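Local coordinates for protein VIN1 (Oscarella pearsei, PDB 6BFI) that binds actin filaments as a sponge member of the vinculin/alpha-catenin family and may play a role in cell-cell adhesion, at residues D226-F229 with G230-Y233; V234-K237 with L238-A241; R199-I202 with P203-I206. All coordinates share one frame; numbering follows the deposited sequence. Where two conformers were deposited one is given.

Contact 1: D226-F229 with G230-Y233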
loop_
_atom_site.group_PDB
_atom_site.type_symbol
_atom_site.label_atom_id
_atom_site.label_comp_id
_atom_site.label_asym_id
_atom_site.label_seq_id
_atom_site.Cartn_x
_atom_site.Cartn_y
_atom_site.Cartn_z
ATOM N N ASP A 226 5.781 -28.291 -23.187
ATOM C CA ASP A 226 4.879 -27.389 -22.478
ATOM C C ASP A 226 4.550 -27.898 -21.080
ATOM O O ASP A 226 4.385 -27.098 -20.152
ATOM C CB ASP A 226 3.601 -27.181 -23.291
ATOM C CG ASP A 226 3.859 -26.481 -24.606
ATOM O OD1 ASP A 226 4.606 -25.480 -24.611
ATOM O OD2 ASP A 226 3.329 -26.937 -25.640
ATOM N N ALA A 227 4.442 -29.218 -20.908
ATOM C CA ALA A 227 4.255 -29.770 -19.570
ATOM C C ALA A 227 5.475 -29.493 -18.702
ATOM O O ALA A 227 5.353 -29.071 -17.542
ATOM C CB ALA A 227 3.978 -31.272 -19.654
ATOM N N ALA A 228 6.668 -29.720 -19.261
ATOM C CA ALA A 228 7.896 -29.373 -18.556
ATOM C C ALA A 228 7.945 -27.883 -18.249
ATOM O O ALA A 228 8.427 -27.477 -17.186
ATOM C CB ALA A 228 9.111 -29.794 -19.383
ATOM N N PHE A 229 7.439 -27.053 -19.166
ATOM C CA PHE A 229 7.385 -25.618 -18.909
ATOM C C PHE A 229 6.491 -25.309 -17.718
ATOM O O PHE A 229 6.842 -24.483 -16.873
ATOM C CB PHE A 229 6.900 -24.866 -20.149
ATOM C CG PHE A 229 6.764 -23.379 -19.941
ATOM C CD1 PHE A 229 5.564 -22.828 -19.519
ATOM C CD2 PHE A 229 7.840 -22.535 -20.159
ATOM C CE1 PHE A 229 5.438 -21.467 -19.323
ATOM C CE2 PHE A 229 7.721 -21.170 -19.965
ATOM C CZ PHE A 229 6.517 -20.637 -19.546
ATOM N N GLY A 230 5.322 -25.949 -17.643
ATOM C CA GLY A 230 4.449 -25.727 -16.500
ATOM C C GLY A 230 5.108 -26.119 -15.192
ATOM O O GLY A 230 5.164 -25.327 -14.240
ATOM N N ARG A 231 5.637 -27.345 -15.136
ATOM C CA ARG A 231 6.316 -27.812 -13.932
ATOM C C ARG A 231 7.428 -26.853 -13.516
ATOM O O ARG A 231 7.465 -26.388 -12.372
ATOM C CB ARG A 231 6.876 -29.215 -14.164
ATOM C CG ARG A 231 7.709 -29.749 -13.016
ATOM C CD ARG A 231 8.555 -30.913 -13.488
ATOM N NE ARG A 231 9.430 -30.515 -14.587
ATOM C CZ ARG A 231 10.017 -31.363 -15.423
ATOM N NH1 ARG A 231 9.820 -32.670 -15.295
ATOM N NH2 ARG A 231 10.797 -30.903 -16.393
ATOM N N ASP A 232 8.334 -26.533 -14.444
ATOM C CA ASP A 232 9.461 -25.665 -14.111
ATOM C C ASP A 232 9.003 -24.255 -13.756
ATOM O O ASP A 232 9.691 -23.551 -13.008
ATOM C CB ASP A 232 10.457 -25.625 -15.270
ATOM C CG ASP A 232 11.012 -26.998 -15.604
ATOM O OD1 ASP A 232 10.897 -27.907 -14.756
ATOM O OD2 ASP A 232 11.565 -27.168 -16.713
ATOM N N TYR A 233 7.856 -23.827 -14.284
ATOM C CA TYR A 233 7.282 -22.555 -13.870
ATOM C C TYR A 233 6.894 -22.596 -12.400
ATOM O O TYR A 233 7.172 -21.651 -11.648
ATOM C CB TYR A 233 6.070 -22.215 -14.741
ATOM C CG TYR A 233 5.197 -21.110 -14.186
ATOM C CD1 TYR A 233 5.509 -19.775 -14.406
ATOM C CD2 TYR A 233 4.057 -21.404 -13.448
ATOM C CE1 TYR A 233 4.714 -18.763 -13.901
ATOM C CE2 TYR A 233 3.255 -20.401 -12.941
ATOM C CZ TYR A 233 3.589 -19.081 -13.169
ATOM O OH TYR A 233 2.794 -18.074 -12.663
#
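R231 N donates to A227 O at 3.0 Å in an almost straight bond (177° at the hydrogen), and D232 N reaches A228 O at 2.9 Å; with G230 N to D226 O and Y233 N to F229 O, they make an unbroken i to i+4 run of alpha-helical bonds. Within this turn R231 and D232 form a salt bridge between sequence neighbours. R231 NE lies 3.0 Å from D232 OD1, which it meets from above the carboxylate plane, 39° out of it, while NH2 adds a weak bond to the same oxygen. The arginine bends at chi3 (58°), which folds its guanidinium back along the helix until NH2 is 3.6 Å from A228 CB; A228 CA lies over one guanidinium face. The carboxylate of D232 also sits close to a backbone acceptor, OD2 being 3.2 Å from A228 O, a pairing of two acceptors that the nearby arginine charge probably makes tolerable. A lysine in place of D232 would probably set two positive charges side by side and leave the R231 guanidinium without its carboxylate, freer to turn. Farther out, F229 touches P454 of helix 452-460, and A227 touches V458 of that helix as well as V211 and C212 of helix 185-215. Y233 CB rests near F229 O, but its ring leads away from the turn to a hydroxyl hydrogen-bonded to D447. R231 also packs on S208 and I209 of helix 185-215, so ion pair and helix packing together probably keep its guanidinium in one orientation.

Contact 2: V234-K237 with L238-A241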
loop_
_atom_site.group_PDB
_atom_site.type_symbol
_atom_site.label_atom_id
_atom_site.label_comp_id
_atom_site.label_asym_id
_atom_site.label_seq_id
_atom_site.Cartn_x
_atom_site.Cartn_y
_atom_site.Cartn_z
ATOM N N VAL A 234 6.253 -23.685 -11.966
ATOM C CA VAL A 234 5.893 -23.785 -10.554
ATOM C C VAL A 234 7.144 -23.901 -9.689
ATOM O O VAL A 234 7.220 -23.319 -8.596
ATOM C CB VAL A 234 4.927 -24.961 -10.329
ATOM C CG1 VAL A 234 4.520 -25.041 -8.866
ATOM C CG2 VAL A 234 3.698 -24.813 -11.221
ATOM N N ILE A 235 8.150 -24.638 -10.166
ATOM C CA ILE A 235 9.406 -24.749 -9.427
ATOM C C ILE A 235 10.047 -23.379 -9.262
ATOM O O ILE A 235 10.599 -23.060 -8.202
ATOM C CB ILE A 235 10.358 -25.734 -10.127
ATOM C CG1 ILE A 235 9.708 -27.111 -10.247
ATOM C CG2 ILE A 235 11.674 -25.836 -9.367
ATOM C CD1 ILE A 235 10.538 -28.115 -11.018
ATOM N N GLN A 236 9.990 -22.546 -10.305
ATOM C CA GLN A 236 10.601 -21.225 -10.218
ATOM C C GLN A 236 9.799 -20.302 -9.309
ATOM O O GLN A 236 10.377 -19.490 -8.582
ATOM C CB GLN A 236 10.756 -20.612 -11.610
ATOM C CG GLN A 236 12.191 -20.598 -12.125
ATOM C CD GLN A 236 13.118 -19.747 -11.269
ATOM O OE1 GLN A 236 12.673 -18.862 -10.540
ATOM N NE2 GLN A 236 14.417 -20.016 -11.357
ATOM N N LYS A 237 8.467 -20.406 -9.338
ATOM C CA LYS A 237 7.659 -19.606 -8.423
ATOM C C LYS A 237 7.980 -19.953 -6.971
ATOM O O LYS A 237 8.162 -19.059 -6.131
ATOM C CB LYS A 237 6.170 -19.803 -8.720
ATOM C CG LYS A 237 5.262 -19.012 -7.791
ATOM C CD LYS A 237 3.799 -19.078 -8.209
ATOM C CE LYS A 237 3.520 -18.235 -9.443
ATOM N NZ LYS A 237 2.063 -18.194 -9.775
ATOM N N LEU A 238 8.070 -21.251 -6.662
ATOM C CA LEU A 238 8.460 -21.659 -5.315
ATOM C C LEU A 238 9.861 -21.166 -4.971
ATOM O O LEU A 238 10.096 -20.651 -3.869
ATOM C CB LEU A 238 8.380 -23.179 -5.185
ATOM C CG LEU A 238 6.994 -23.783 -4.964
ATOM C CD1 LEU A 238 7.023 -25.287 -5.189
ATOM C CD2 LEU A 238 6.500 -23.464 -3.563
ATOM N N PHE A 239 10.801 -21.309 -5.909
ATOM C CA PHE A 239 12.176 -20.868 -5.684
ATOM C C PHE A 239 12.229 -19.385 -5.338
ATOM O O PHE A 239 12.911 -18.978 -4.390
ATOM C CB PHE A 239 13.016 -21.164 -6.928
ATOM C CG PHE A 239 14.472 -20.821 -6.783
ATOM C CD1 PHE A 239 15.378 -21.774 -6.352
ATOM C CD2 PHE A 239 14.939 -19.553 -7.093
ATOM C CE1 PHE A 239 16.719 -21.468 -6.222
ATOM C CE2 PHE A 239 16.279 -19.239 -6.962
ATOM C CZ PHE A 239 17.170 -20.197 -6.525
ATOM N N ILE A 240 11.506 -18.563 -6.102
ATOM C CA ILE A 240 11.522 -17.120 -5.893
ATOM C C ILE A 240 10.874 -16.762 -4.562
ATOM O O ILE A 240 11.407 -15.944 -3.799
ATOM C CB ILE A 240 10.837 -16.413 -7.077
ATOM C CG1 ILE A 240 11.759 -16.427 -8.301
ATOM C CG2 ILE A 240 10.429 -14.992 -6.707
ATOM C CD1 ILE A 240 11.101 -15.965 -9.577
ATOM N N ALA A 241 9.726 -17.373 -4.253
ATOM C CA ALA A 241 9.083 -17.117 -2.966
ATOM C C ALA A 241 10.014 -17.447 -1.805
ATOM O O ALA A 241 10.107 -16.681 -0.837
ATOM C CB ALA A 241 7.789 -17.920 -2.855
#
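Q236 and I240, one helical turn apart, make the closest side-chain meeting here: the amide oxygen OE1 lies 3.4 Å from I240 CG1 and equally near its CD1. The glutamine reaches them because its chain bends at chi2 (-63°), swinging the amide forward along the helix axis, and the two side chains cross obliquely. OE1 also comes within 4.2 Å of F239 CD2. Beneath them the backbone sets the spacing, with I240 N bonded to Q236 O at 2.9 Å and L238 N to V234 O at 3.0 Å; F239 and A241 continue the same i to i+4 pattern from I235 and K237. On another face V234 CG1 and L238 CD1 are in looser apolar contact at 4.5 Å. K237, bent at chi3 (-74°), carries its NZ to a hydrogen bond with Y233 OH, with a long, weak ion pair to D447. Helix 185-215 backs the buried side, Q201 touching V234 and K237. V234, I235, L238 and A241 are thus buried, while the less buried side carries Q236 with I240 and F239, in van der Waals contact that gives OE1 no hydrogen bond within this group.

Contact 3: R199-I202 with P203-I206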
loop_
_atom_site.group_PDB
_atom_site.type_symbol
_atom_site.label_atom_id
_atom_site.label_comp_id
_atom_site.label_asym_id
_atom_site.label_seq_id
_atom_site.Cartn_x
_atom_site.Cartn_y
_atom_site.Cartn_z
ATOM N N ARG A 199 2.390 -22.500 0.202
ATOM C CA ARG A 199 1.346 -23.447 0.584
ATOM C C ARG A 199 0.380 -23.715 -0.565
ATOM O O ARG A 199 -0.088 -24.848 -0.738
ATOM C CB ARG A 199 0.593 -22.932 1.812
ATOM C CG ARG A 199 0.818 -23.761 3.070
ATOM C CD ARG A 199 -0.087 -23.316 4.211
ATOM N NE ARG A 199 0.446 -22.169 4.941
ATOM C CZ ARG A 199 1.113 -22.258 6.088
ATOM N NH1 ARG A 199 1.331 -23.444 6.640
ATOM N NH2 ARG A 199 1.561 -21.162 6.686
ATOM N N GLU A 200 0.068 -22.692 -1.364
ATOM C CA GLU A 200 -0.809 -22.903 -2.508
ATOM C C GLU A 200 -0.079 -23.509 -3.700
ATOM O O GLU A 200 -0.730 -24.110 -4.561
ATOM C CB GLU A 200 -1.493 -21.595 -2.922
ATOM C CG GLU A 200 -0.568 -20.505 -3.435
ATOM C CD GLU A 200 -1.320 -19.241 -3.823
ATOM O OE1 GLU A 200 -1.711 -19.115 -5.003
ATOM O OE2 GLU A 200 -1.530 -18.380 -2.941
ATOM N N GLN A 201 1.250 -23.394 -3.761
ATOM C CA GLN A 201 1.990 -23.876 -4.919
ATOM C C GLN A 201 2.452 -25.326 -4.807
ATOM O O GLN A 201 2.759 -25.933 -5.840
ATOM C CB GLN A 201 3.208 -22.986 -5.185
ATOM C CG GLN A 201 2.866 -21.640 -5.801
ATOM C CD GLN A 201 2.005 -21.766 -7.041
ATOM O OE1 GLN A 201 2.428 -22.326 -8.052
ATOM N NE2 GLN A 201 0.789 -21.243 -6.969
ATOM N N ILE A 202 2.520 -25.897 -3.606
ATOM C CA ILE A 202 2.960 -27.293 -3.477
ATOM C C ILE A 202 2.094 -28.260 -4.293
ATOM O O ILE A 202 2.632 -28.991 -5.153
ATOM C CB ILE A 202 3.017 -27.720 -2.000
ATOM C CG1 ILE A 202 4.138 -26.974 -1.277
ATOM C CG2 ILE A 202 3.211 -29.224 -1.885
ATOM C CD1 ILE A 202 5.481 -27.134 -1.946
ATOM N N PRO A 203 0.768 -28.318 -4.085
ATOM C CA PRO A 203 -0.027 -29.288 -4.857
ATOM C C PRO A 203 -0.047 -28.990 -6.346
ATOM O O PRO A 203 -0.216 -29.915 -7.151
ATOM C CB PRO A 203 -1.425 -29.176 -4.236
ATOM C CG PRO A 203 -1.480 -27.790 -3.708
ATOM C CD PRO A 203 -0.097 -27.496 -3.211
ATOM N N ILE A 204 0.125 -27.726 -6.736
ATOM C CA ILE A 204 0.261 -27.408 -8.154
ATOM C C ILE A 204 1.514 -28.065 -8.714
ATOM O O ILE A 204 1.506 -28.614 -9.824
ATOM C CB ILE A 204 0.283 -25.883 -8.365
ATOM C CG1 ILE A 204 -0.788 -25.206 -7.509
ATOM C CG2 ILE A 204 0.088 -25.545 -9.833
ATOM C CD1 ILE A 204 -2.179 -25.742 -7.718
ATOM N N LEU A 205 2.606 -28.020 -7.951
ATOM C CA LEU A 205 3.847 -28.649 -8.384
ATOM C C LEU A 205 3.668 -30.151 -8.557
ATOM O O LEU A 205 3.987 -30.705 -9.617
ATOM C CB LEU A 205 4.963 -28.351 -7.384
ATOM C CG LEU A 205 6.285 -29.065 -7.658
ATOM C CD1 LEU A 205 6.762 -28.773 -9.069
ATOM C CD2 LEU A 205 7.333 -28.654 -6.635
ATOM N N ILE A 206 3.145 -30.831 -7.529
ATOM C CA ILE A 206 3.004 -32.280 -7.655
ATOM C C ILE A 206 2.042 -32.633 -8.784
ATOM O O ILE A 206 2.224 -33.648 -9.473
ATOM C CB ILE A 206 2.575 -32.915 -6.315
ATOM C CG1 ILE A 206 1.139 -32.537 -5.956
ATOM C CG2 ILE A 206 3.534 -32.513 -5.204
ATOM C CD1 ILE A 206 0.574 -33.324 -4.793
#
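P203 is joined to I202 through the peptide bond, and its ring brings CD to 3.3 Å from I202 CB, a close approach largely set by the backbone, with the two side chains crossing at about a right angle. Having no amide hydrogen, the proline cannot donate a bond to R199 O, and its CD lies 3.6 Å from that oxygen instead. I204 comes next. Its N does not make the i to i+4 bond to E200 O, and its CG1 approaches E200 O at 3.1 Å, placed there by a chi1 of -43° that keeps CG1 beside the backbone N. This is the proline kink of a long alpha-helix, here within helix 185-215 of an all-helical vinculin-family protein: two successive i to i+4 bonds, from the nitrogens of P203 and I204, are missing while the chain stays helical. I204 also touches Y471 and T474 of helix 466-493, and its CB lies 4.2 Å from Q201 OE1. With L205 the regular pattern resumes, its N donating to Q201 O at 3.0 Å. I206 N then bonds to I202 O at 3.0 Å, 164° at the hydrogen, while I206 CG2 rests 3.6 Å from that same carbonyl oxygen.

Along the chain contact 3 comes first, on helix 185-215; contacts 1 and 2 follow in immediate succession on helix 224-249, the next helix in the chain. The centres of contacts 1 and 2 are about 12 Å apart, those of 2 and 3 about 10 Å, and those of 1 and 3 about 13 Å. Contacts 2 and 3 meet most fully: K237 CD lies 3.4 Å from Q201 CD, and I235 CG1 lies 3.6 Å from L205 CD1. Contact 1 reaches contact 3 more lightly, through R231 O and L205 CD1. The kinked helix thus packs against two successive portions of its neighbour, an example of the helix pairing from which vinculin-family bundles are built.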